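Local atomic coordinates of uncharacterized hypothetical protein (Bacteroides uniformis, PDB entry 4EIU), a protein that is of unknown function but belongs to the DUF3823 family, whose N-terminal domain is grouped with the transthyretin-like beta domains. Residues A[82-87]-A[91-96]; A[128-133]-A[165-170]; A[143-148]-A[158-163]. All blocks are in the same frame, centred on the assembly; numbering follows the deposited sequence.

From the N terminus, interaction 1 comes first: 82-87 turns back on 91-96 and closes a three-residue loop, forming a hairpin at one edge of the five-stranded sheet in the N-terminal region. It closes before interaction 2 opens at 128. Interaction 2 joins 128-133 to 165-170, from two facing sheets, and closes a much longer loop; interaction 3, which packs helix residues 143-148 on 158-163, is nested inside that loop. Both involve strand 162-170, interaction 3 through the turn leading into it. Interactions 1 and 2 lie about 37 Å apart between centres, on opposite sides of the chain's centre. The helix bridges toward the hairpin: Arg84 CD packs against Lys148 O at 3.5 Å.

Interaction 1 (A[82-87]-A[91-96]); sequences LVRENT and LLHDGS
A beta hairpin with a classic bulge pairs Arg84 with His93 at one edge of the five-stranded sheet in the transthyretin-like N-terminal domain. The antiparallel assignment rests on the strand directions, 172° apart, and on the backbone bonds. Arg84 N donates to His93 O at 2.8 Å, while Arg84 O accepts from two successive amides, Leu92 N at 2.8 Å and His93 N at 3.1 Å; this double grip accompanies a one-residue shift in register, Leu92 and His93 both facing Arg84. Leu82 O is likewise held twice, by Gly95 N at 2.7 Å and His93 ND1 at 3.2 Å, which arrive from opposite faces of its carbonyl plane. The ND1 bond helps to set the imidazole's rotation and implies a proton on that nitrogen.

Beside the ring lies the Arg84 side chain. A bend at chi3 (-73°) lays its guanidinium over one imidazole face, the planes 10° apart and offset, with NH2 over the ring rim; the angle there is too poor for a hydrogen bond to ND1. Arg84 NH1 donates to Pro81 O, and NE is hydrogen-bonded to a PEG molecule probably from the crystallisation liquor. On the other face of the hairpin Val83 CG1 meets Leu91 CD1 at 3.8 Å, and CG2 touches Asp94 OD1. Ser96 N donates to that oxygen at 3.1 Å, an Asx turn; Ser96 OG adds a second bond at 2.6 Å.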
loop_
_atom_site.group_PDB
_atom_site.type_symbol
_atom_site.label_atom_id
_atom_site.label_comp_id
_atom_site.label_asym_id
_atom_site.label_seq_id
_atom_site.Cartn_x
_atom_site.Cartn_y
_atom_site.Cartn_z
ATOM N N LEU A 82 -12.579 1.971 2.505
ATOM C CA LEU A 82 -13.291 2.472 3.660
ATOM C C LEU A 82 -14.559 3.204 3.259
ATOM O O LEU A 82 -15.485 3.300 4.045
ATOM C CB LEU A 82 -12.361 3.457 4.443
ATOM C CG LEU A 82 -11.097 2.791 5.025
ATOM C CD1 LEU A 82 -10.255 3.891 5.716
ATOM C CD2 LEU A 82 -11.433 1.627 5.975
ATOM N N VAL A 83 -14.578 3.775 2.052
ATOM C CA VAL A 83 -15.736 4.454 1.548
ATOM C C VAL A 83 -16.271 3.612 0.404
ATOM O O VAL A 83 -15.628 3.498 -0.637
ATOM C CB VAL A 83 -15.425 5.899 1.106
ATOM C CG1 VAL A 83 -16.712 6.636 0.642
ATOM C CG2 VAL A 83 -14.759 6.661 2.262
ATOM N N ARG A 84 -17.449 3.030 0.599
ATOM C CA ARG A 84 -17.964 2.028 -0.327
ATOM C C ARG A 84 -19.310 2.415 -0.888
ATOM O O ARG A 84 -20.285 2.541 -0.132
ATOM C CB ARG A 84 -18.058 0.656 0.326
ATOM C CG ARG A 84 -16.716 0.178 0.835
ATOM C CD ARG A 84 -16.740 -1.231 1.280
ATOM N NE ARG A 84 -17.426 -1.486 2.529
ATOM C CZ ARG A 84 -16.884 -1.461 3.741
ATOM N NH1 ARG A 84 -15.633 -1.067 3.949
ATOM N NH2 ARG A 84 -17.619 -1.824 4.776
ATOM N N GLU A 85 -19.352 2.600 -2.216
ATOM C CA GLU A 85 -20.585 2.794 -2.956
ATOM C C GLU A 85 -20.782 1.706 -4.003
ATOM O O GLU A 85 -19.831 1.066 -4.484
ATOM C CB GLU A 85 -20.649 4.166 -3.600
ATOM C CG GLU A 85 -19.615 4.322 -4.690
ATOM C CD GLU A 85 -19.642 5.637 -5.413
ATOM O OE1 GLU A 85 -20.177 6.675 -4.933
ATOM O OE2 GLU A 85 -19.009 5.636 -6.487
ATOM N N ASN A 86 -22.034 1.494 -4.358
ATOM C CA ASN A 86 -22.385 0.416 -5.268
ATOM C C ASN A 86 -22.270 0.938 -6.721
ATOM O O ASN A 86 -22.013 2.116 -6.931
ATOM C CB ASN A 86 -23.713 -0.230 -4.948
ATOM C CG ASN A 86 -24.921 0.640 -5.240
ATOM O OD1 ASN A 86 -24.857 1.615 -5.966
ATOM N ND2 ASN A 86 -26.048 0.283 -4.648
ATOM N N THR A 87 -22.558 0.079 -7.680
ATOM C CA THR A 87 -22.367 0.444 -9.092
ATOM C C THR A 87 -23.405 1.443 -9.577
ATOM O O THR A 87 -23.204 2.049 -10.619
ATOM C CB THR A 87 -22.430 -0.800 -10.000
ATOM O OG1 THR A 87 -23.663 -1.448 -9.774
ATOM C CG2 THR A 87 -21.289 -1.780 -9.687
ATOM N N LEU A 91 -24.123 5.242 -1.861
ATOM C CA LEU A 91 -23.229 4.984 -0.747
ATOM C C LEU A 91 -23.798 3.939 0.240
ATOM O O LEU A 91 -24.926 4.049 0.692
ATOM C CB LEU A 91 -22.933 6.279 0.019
ATOM C CG LEU A 91 -21.752 6.328 0.985
ATOM C CD1 LEU A 91 -20.445 6.123 0.236
ATOM C CD2 LEU A 91 -21.765 7.654 1.800
ATOM N N LEU A 92 -22.951 2.983 0.582
ATOM C CA LEU A 92 -23.254 1.856 1.470
ATOM C C LEU A 92 -22.537 1.971 2.821
ATOM O O LEU A 92 -23.093 1.665 3.837
ATOM C CB LEU A 92 -22.813 0.525 0.792
ATOM C CG LEU A 92 -23.381 0.239 -0.598
ATOM C CD1 LEU A 92 -22.882 -1.175 -0.962
ATOM C CD2 LEU A 92 -24.932 0.382 -0.585
ATOM N N HIS A 93 -21.322 2.447 2.816
ATOM C CA HIS A 93 -20.496 2.569 4.016
ATOM C C HIS A 93 -19.554 3.691 3.903
ATOM O O HIS A 93 -18.886 3.880 2.862
ATOM C CB HIS A 93 -19.712 1.245 4.252
ATOM C CG HIS A 93 -18.957 1.248 5.537
ATOM N ND1 HIS A 93 -17.618 1.502 5.616
ATOM C CD2 HIS A 93 -19.422 1.154 6.847
ATOM C CE1 HIS A 93 -17.252 1.498 6.923
ATOM N NE2 HIS A 93 -18.359 1.311 7.670
ATOM N N ASP A 94 -19.430 4.492 4.944
ATOM C CA ASP A 94 -18.424 5.548 4.917
ATOM C C ASP A 94 -17.598 5.453 6.209
ATOM O O ASP A 94 -18.049 5.873 7.249
ATOM C CB ASP A 94 -19.094 6.892 4.799
ATOM C CG ASP A 94 -18.132 8.030 4.677
ATOM O OD1 ASP A 94 -16.903 7.835 4.802
ATOM O OD2 ASP A 94 -18.644 9.173 4.515
ATOM N N GLY A 95 -16.418 4.863 6.093
ATOM C CA GLY A 95 -15.473 4.679 7.202
ATOM C C GLY A 95 -14.352 5.708 7.228
ATOM O O GLY A 95 -13.359 5.487 7.893
ATOM N N SER A 96 -14.521 6.828 6.525
ATOM C CA SER A 96 -13.644 8.005 6.674
ATOM C C SER A 96 -13.865 8.643 8.046
ATOM O O SER A 96 -14.795 8.291 8.741
ATOM C CB SER A 96 -13.899 9.005 5.554
ATOM O OG SER A 96 -15.185 9.629 5.623
#

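Interaction 2 (A[128-133]-A[165-170]); sequences GVIKAQ and IQFFVS
Ile130 N, hydrogen-bonded to Ser207 OG, ties strand 129-138 to the residue just beyond strand 202-206 of its own sheet, while the Ile130 side chain meets Phe167 across a beta sandwich. The evidence for face-to-face sheets is the spacing: Ala132 and Phe167 have CA atoms 8.6 Å apart, too far for strand pairing, and the two strands belong to different antiparallel sheets. The side-chain contacts between the segments are carbon to carbon, all at the Phe167 ring.

The chi1 of -174° turns that ring away from its own backbone N and toward the facing strand. Ile130 CG2 reaches the ring edge in plane, 4.0 Å from CZ, and the Ile130 side chain lies roughly perpendicular to that of Phe167. Ala132 CB comes in obliquely, 3.8 Å from Phe167 CE1. From the ring's own strand, Val169 CG2 lies 4.1 Å above one face, offset toward the rim. Phe119, Ile205 and Val219 add further apolar contacts to Phe167. Replacing Phe167 by an alanine is likely to leave a gap where the ring now lies between the sheets, with Ala132 CB and Ile130 CG2 losing the ring they touch. The backbone also comes near the ring: Ile130 O sits 3.9 Å from Phe167 CE2, again obliquely.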
loop_
_atom_site.group_PDB
_atom_site.type_symbol
_atom_site.label_atom_id
_atom_site.label_comp_id
_atom_site.label_asym_id
_atom_site.label_seq_id
_atom_site.Cartn_x
_atom_site.Cartn_y
_atom_site.Cartn_z
ATOM N N GLY A 128 26.912 -10.314 -8.142
ATOM C CA GLY A 128 26.113 -9.102 -8.371
ATOM C C GLY A 128 24.618 -9.314 -8.642
ATOM O O GLY A 128 23.886 -8.339 -8.899
ATOM N N VAL A 129 24.172 -10.575 -8.594
ATOM C CA VAL A 129 22.756 -10.912 -8.637
ATOM C C VAL A 129 22.343 -11.238 -7.198
ATOM O O VAL A 129 23.064 -11.948 -6.485
ATOM C CB VAL A 129 22.435 -12.078 -9.621
ATOM C CG1 VAL A 129 23.024 -11.795 -11.005
ATOM C CG2 VAL A 129 22.952 -13.423 -9.113
ATOM N N ILE A 130 21.209 -10.672 -6.776
ATOM C CA ILE A 130 20.663 -10.865 -5.426
ATOM C C ILE A 130 19.473 -11.826 -5.456
ATOM O O ILE A 130 18.670 -11.809 -6.405
ATOM C CB ILE A 130 20.172 -9.539 -4.806
ATOM C CG1 ILE A 130 21.206 -8.425 -4.986
ATOM C CG2 ILE A 130 19.855 -9.735 -3.324
ATOM C CD1 ILE A 130 20.740 -7.095 -4.431
ATOM N N LYS A 131 19.355 -12.635 -4.400
ATOM C CA LYS A 131 18.343 -13.690 -4.319
ATOM C C LYS A 131 17.748 -13.692 -2.924
ATOM O O LYS A 131 18.491 -13.744 -1.940
ATOM C CB LYS A 131 18.982 -15.048 -4.600
ATOM C CG LYS A 131 18.085 -16.264 -4.385
ATOM C CD LYS A 131 18.835 -17.538 -4.771
ATOM C CE LYS A 131 18.128 -18.793 -4.281
ATOM N NZ LYS A 131 18.821 -20.040 -4.726
ATOM N N ALA A 132 16.417 -13.665 -2.857
ATOM C CA ALA A 132 15.681 -13.532 -1.607
ATOM C C ALA A 132 14.524 -14.510 -1.538
ATOM O O ALA A 132 14.023 -14.957 -2.569
ATOM C CB ALA A 132 15.151 -12.107 -1.475
ATOM N N GLN A 133 14.102 -14.812 -0.309
ATOM C CA GLN A 133 12.890 -15.570 -0.021
ATOM C C GLN A 133 11.780 -14.612 0.429
ATOM O O GLN A 133 11.942 -13.874 1.418
ATOM C CB GLN A 133 13.163 -16.609 1.073
ATOM C CG GLN A 133 14.279 -17.590 0.727
ATOM C CD GLN A 133 13.888 -18.517 -0.410
ATOM O OE1 GLN A 133 14.249 -18.299 -1.567
ATOM N NE2 GLN A 133 13.123 -19.545 -0.087
ATOM N N ILE A 165 4.508 -10.708 -7.723
ATOM C CA ILE A 165 5.444 -10.295 -6.691
ATOM C C ILE A 165 6.507 -9.429 -7.348
ATOM O O ILE A 165 6.989 -9.742 -8.434
ATOM C CB ILE A 165 6.168 -11.473 -6.017
ATOM C CG1 ILE A 165 5.199 -12.247 -5.119
ATOM C CG2 ILE A 165 7.373 -10.969 -5.199
ATOM C CD1 ILE A 165 5.718 -13.603 -4.661
ATOM N N GLN A 166 6.891 -8.349 -6.678
ATOM C CA GLN A 166 7.973 -7.490 -7.171
ATOM C C GLN A 166 9.118 -7.594 -6.206
ATOM O O GLN A 166 8.887 -7.675 -4.991
ATOM C CB GLN A 166 7.520 -6.027 -7.227
ATOM C CG GLN A 166 6.267 -5.793 -8.059
ATOM C CD GLN A 166 6.483 -6.115 -9.511
ATOM O OE1 GLN A 166 7.504 -5.724 -10.087
ATOM N NE2 GLN A 166 5.525 -6.824 -10.126
ATOM N N PHE A 167 10.338 -7.576 -6.752
ATOM C CA PHE A 167 11.557 -7.443 -5.990
ATOM C C PHE A 167 12.204 -6.140 -6.458
ATOM O O PHE A 167 12.870 -6.093 -7.489
ATOM C CB PHE A 167 12.420 -8.677 -6.228
ATOM C CG PHE A 167 13.655 -8.761 -5.390
ATOM C CD1 PHE A 167 13.615 -8.591 -4.023
ATOM C CD2 PHE A 167 14.872 -9.097 -5.981
ATOM C CE1 PHE A 167 14.762 -8.721 -3.261
ATOM C CE2 PHE A 167 16.015 -9.225 -5.223
ATOM C CZ PHE A 167 15.962 -9.023 -3.860
ATOM N N PHE A 168 11.902 -5.059 -5.731
ATOM C CA PHE A 168 12.399 -3.739 -6.054
ATOM C C PHE A 168 13.822 -3.614 -5.522
ATOM O O PHE A 168 14.113 -3.988 -4.388
ATOM C CB PHE A 168 11.518 -2.639 -5.460
ATOM C CG PHE A 168 10.136 -2.556 -6.063
ATOM C CD1 PHE A 168 9.962 -2.288 -7.418
ATOM C CD2 PHE A 168 9.002 -2.687 -5.263
ATOM C CE1 PHE A 168 8.683 -2.184 -7.964
ATOM C CE2 PHE A 168 7.722 -2.592 -5.803
ATOM C CZ PHE A 168 7.560 -2.322 -7.147
ATOM N N VAL A 169 14.712 -3.110 -6.368
ATOM C CA VAL A 169 16.095 -2.857 -5.978
ATOM C C VAL A 169 16.427 -1.414 -6.327
ATOM O O VAL A 169 16.085 -0.932 -7.415
ATOM C CB VAL A 169 17.038 -3.846 -6.691
ATOM C CG1 VAL A 169 18.498 -3.543 -6.386
ATOM C CG2 VAL A 169 16.687 -5.276 -6.294
ATOM N N SER A 170 17.067 -0.715 -5.397
ATOM C CA SER A 170 17.441 0.678 -5.604
ATOM C C SER A 170 18.689 1.030 -4.786
ATOM O O SER A 170 18.930 0.462 -3.711
ATOM C CB SER A 170 16.278 1.576 -5.190
ATOM O OG SER A 170 16.493 2.935 -5.511
#

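Interaction 3 (A[143-148]-A[158-163])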
loop_
_atom_site.group_PDB
_atom_site.type_symbol
_atom_site.label_atom_id
_atom_site.label_comp_id
_atom_site.label_asym_id
_atom_site.label_seq_id
_atom_site.Cartn_x
_atom_site.Cartn_y
_atom_site.Cartn_z
ATOM N N GLU A 143 -13.239 -14.139 3.258
ATOM C CA GLU A 143 -14.669 -14.059 3.668
ATOM C C GLU A 143 -15.040 -12.623 3.942
ATOM O O GLU A 143 -16.059 -12.166 3.457
ATOM C CB GLU A 143 -14.957 -14.902 4.920
ATOM N N VAL A 144 -14.192 -11.923 4.715
ATOM C CA VAL A 144 -14.389 -10.484 5.013
ATOM C C VAL A 144 -14.278 -9.636 3.756
ATOM O O VAL A 144 -15.071 -8.722 3.555
ATOM C CB VAL A 144 -13.456 -10.002 6.156
ATOM C CG1 VAL A 144 -13.496 -8.489 6.290
ATOM C CG2 VAL A 144 -13.833 -10.744 7.498
ATOM N N PHE A 145 -13.270 -9.903 2.925
ATOM C CA PHE A 145 -13.146 -9.197 1.654
ATOM C C PHE A 145 -14.414 -9.289 0.867
ATOM O O PHE A 145 -15.013 -8.255 0.520
ATOM C CB PHE A 145 -11.965 -9.746 0.896
ATOM C CG PHE A 145 -11.631 -9.029 -0.373
ATOM C CD1 PHE A 145 -12.362 -9.253 -1.523
ATOM C CD2 PHE A 145 -10.533 -8.165 -0.443
ATOM C CE1 PHE A 145 -12.001 -8.652 -2.724
ATOM C CE2 PHE A 145 -10.177 -7.542 -1.644
ATOM C CZ PHE A 145 -10.907 -7.803 -2.793
ATOM N N ARG A 146 -14.886 -10.519 0.633
ATOM C CA ARG A 146 -16.153 -10.661 -0.063
ATOM C C ARG A 146 -17.348 -10.004 0.655
ATOM O O ARG A 146 -18.178 -9.363 0.025
ATOM C CB ARG A 146 -16.480 -12.134 -0.309
ATOM C CG ARG A 146 -17.727 -12.279 -1.162
ATOM C CD ARG A 146 -17.826 -13.669 -1.777
ATOM N NE ARG A 146 -17.952 -14.649 -0.711
ATOM C CZ ARG A 146 -18.258 -15.925 -0.895
ATOM N NH1 ARG A 146 -18.493 -16.387 -2.116
ATOM N NH2 ARG A 146 -18.369 -16.732 0.153
ATOM N N GLU A 147 -17.466 -10.212 1.966
ATOM C CA GLU A 147 -18.577 -9.606 2.723
ATOM C C GLU A 147 -18.637 -8.075 2.514
ATOM O O GLU A 147 -19.715 -7.512 2.374
ATOM C CB GLU A 147 -18.428 -9.905 4.232
ATOM C CG GLU A 147 -19.254 -8.981 5.134
ATOM C CD GLU A 147 -18.787 -8.874 6.603
ATOM O OE1 GLU A 147 -17.599 -9.055 6.945
ATOM O OE2 GLU A 147 -19.641 -8.548 7.449
ATOM N N LYS A 148 -17.490 -7.399 2.486
ATOM C CA LYS A 148 -17.505 -5.946 2.392
ATOM C C LYS A 148 -17.570 -5.445 0.925
ATOM O O LYS A 148 -18.119 -4.390 0.653
ATOM C CB LYS A 148 -16.317 -5.340 3.136
ATOM C CG LYS A 148 -16.403 -5.631 4.650
ATOM C CD LYS A 148 -15.372 -4.879 5.460
ATOM C CE LYS A 148 -15.646 -4.999 6.985
ATOM N NZ LYS A 148 -14.633 -4.224 7.759
ATOM N N GLU A 158 -12.372 -13.356 -9.106
ATOM C CA GLU A 158 -10.988 -13.090 -9.562
ATOM C C GLU A 158 -10.360 -11.805 -9.003
ATOM O O GLU A 158 -9.143 -11.598 -9.122
ATOM C CB GLU A 158 -10.948 -13.110 -11.112
ATOM C CG GLU A 158 -11.500 -11.824 -11.731
ATOM C CD GLU A 158 -11.531 -11.849 -13.270
ATOM O OE1 GLU A 158 -11.361 -12.897 -13.842
ATOM O OE2 GLU A 158 -11.744 -10.813 -13.913
ATOM N N TYR A 159 -11.175 -10.943 -8.399
ATOM C CA TYR A 159 -10.638 -9.763 -7.712
ATOM C C TYR A 159 -9.610 -10.160 -6.627
ATOM O O TYR A 159 -8.661 -9.431 -6.371
ATOM C CB TYR A 159 -11.730 -8.906 -7.094
ATOM C CG TYR A 159 -12.670 -8.176 -8.041
ATOM C CD1 TYR A 159 -12.325 -7.901 -9.341
ATOM C CD2 TYR A 159 -13.919 -7.749 -7.599
ATOM C CE1 TYR A 159 -13.203 -7.268 -10.187
ATOM C CE2 TYR A 159 -14.821 -7.105 -8.444
ATOM C CZ TYR A 159 -14.435 -6.827 -9.723
ATOM O OH TYR A 159 -15.320 -6.222 -10.585
ATOM N N LEU A 160 -9.772 -11.335 -6.033
ATOM C CA LEU A 160 -8.853 -11.818 -5.021
ATOM C C LEU A 160 -7.524 -12.379 -5.535
ATOM O O LEU A 160 -6.615 -12.572 -4.731
ATOM C CB LEU A 160 -9.550 -12.797 -4.087
ATOM C CG LEU A 160 -10.413 -12.153 -3.012
ATOM C CD1 LEU A 160 -11.420 -13.188 -2.522
ATOM C CD2 LEU A 160 -9.551 -11.572 -1.900
ATOM N N ASN A 161 -7.368 -12.588 -6.853
ATOM C CA ASN A 161 -6.165 -13.232 -7.383
ATOM C C ASN A 161 -4.917 -12.380 -7.067
ATOM O O ASN A 161 -4.898 -11.168 -7.314
ATOM C CB ASN A 161 -6.223 -13.426 -8.907
ATOM C CG ASN A 161 -7.281 -14.437 -9.351
ATOM O OD1 ASN A 161 -7.752 -15.242 -8.572
ATOM N ND2 ASN A 161 -7.658 -14.366 -10.604
ATOM N N VAL A 162 -3.902 -13.011 -6.483
ATOM C CA VAL A 162 -2.585 -12.404 -6.373
ATOM C C VAL A 162 -1.932 -12.464 -7.758
ATOM O O VAL A 162 -1.687 -13.547 -8.284
ATOM C CB VAL A 162 -1.720 -13.111 -5.326
ATOM C CG1 VAL A 162 -0.324 -12.454 -5.261
ATOM C CG2 VAL A 162 -2.405 -13.101 -3.966
ATOM N N THR A 163 -1.613 -11.297 -8.309
ATOM C CA THR A 163 -1.222 -11.159 -9.725
ATOM C C THR A 163 0.285 -11.144 -9.914
ATOM O O THR A 163 0.774 -11.487 -10.986
ATOM C CB THR A 163 -1.853 -9.883 -10.366
ATOM O OG1 THR A 163 -1.395 -8.693 -9.684
ATOM C CG2 THR A 163 -3.414 -9.930 -10.276
#
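Phe145 of helix 142-149 packs on Leu160 of a short 3-10 turn that leads into strand 162-170, a helix-to-turn contact beside the C-terminal beta sandwich, whose strand 216-225 Phe145 touches through Ile225. The main interaction is a CH-pi contact. Leu160 CD2 lies 3.6 Å from the centroid of the Phe145 ring and only 12° off its normal, so the methyl sits over the middle of the face. The Phe145 and Leu160 side chains run antiparallel alongside one another. Phe145 gets there by holding CG opposite its own N (chi1 -174°), a setting that carries the ring out from the helix toward the turn; Leu160 CG adds a second touch, 3.8 Å from Phe145 CD1.

Other apolar and aromatic contacts frame the same ring. Tyr159 CB approaches its edge, near the ring plane, at 4.4 Å from Phe145 CE1. The tyrosine ring itself leads away from the helix, and its OH is hydrogen-bonded to Asn154 O. Tyr227 makes edge-to-face contacts with both Phe145 and Tyr159, tying the two aromatics together through a third.

Polar bonds shape each partner separately. Glu147 N to Glu143 O, at 2.8 Å, is an i+4 to i (N-H to O) helical bond around Phe145. On the other side, Arg138 NH1 bonds Leu160 O and Asn226 ND2 bonds Glu158 O, which also accepts from Asn161 N at 3.0 Å.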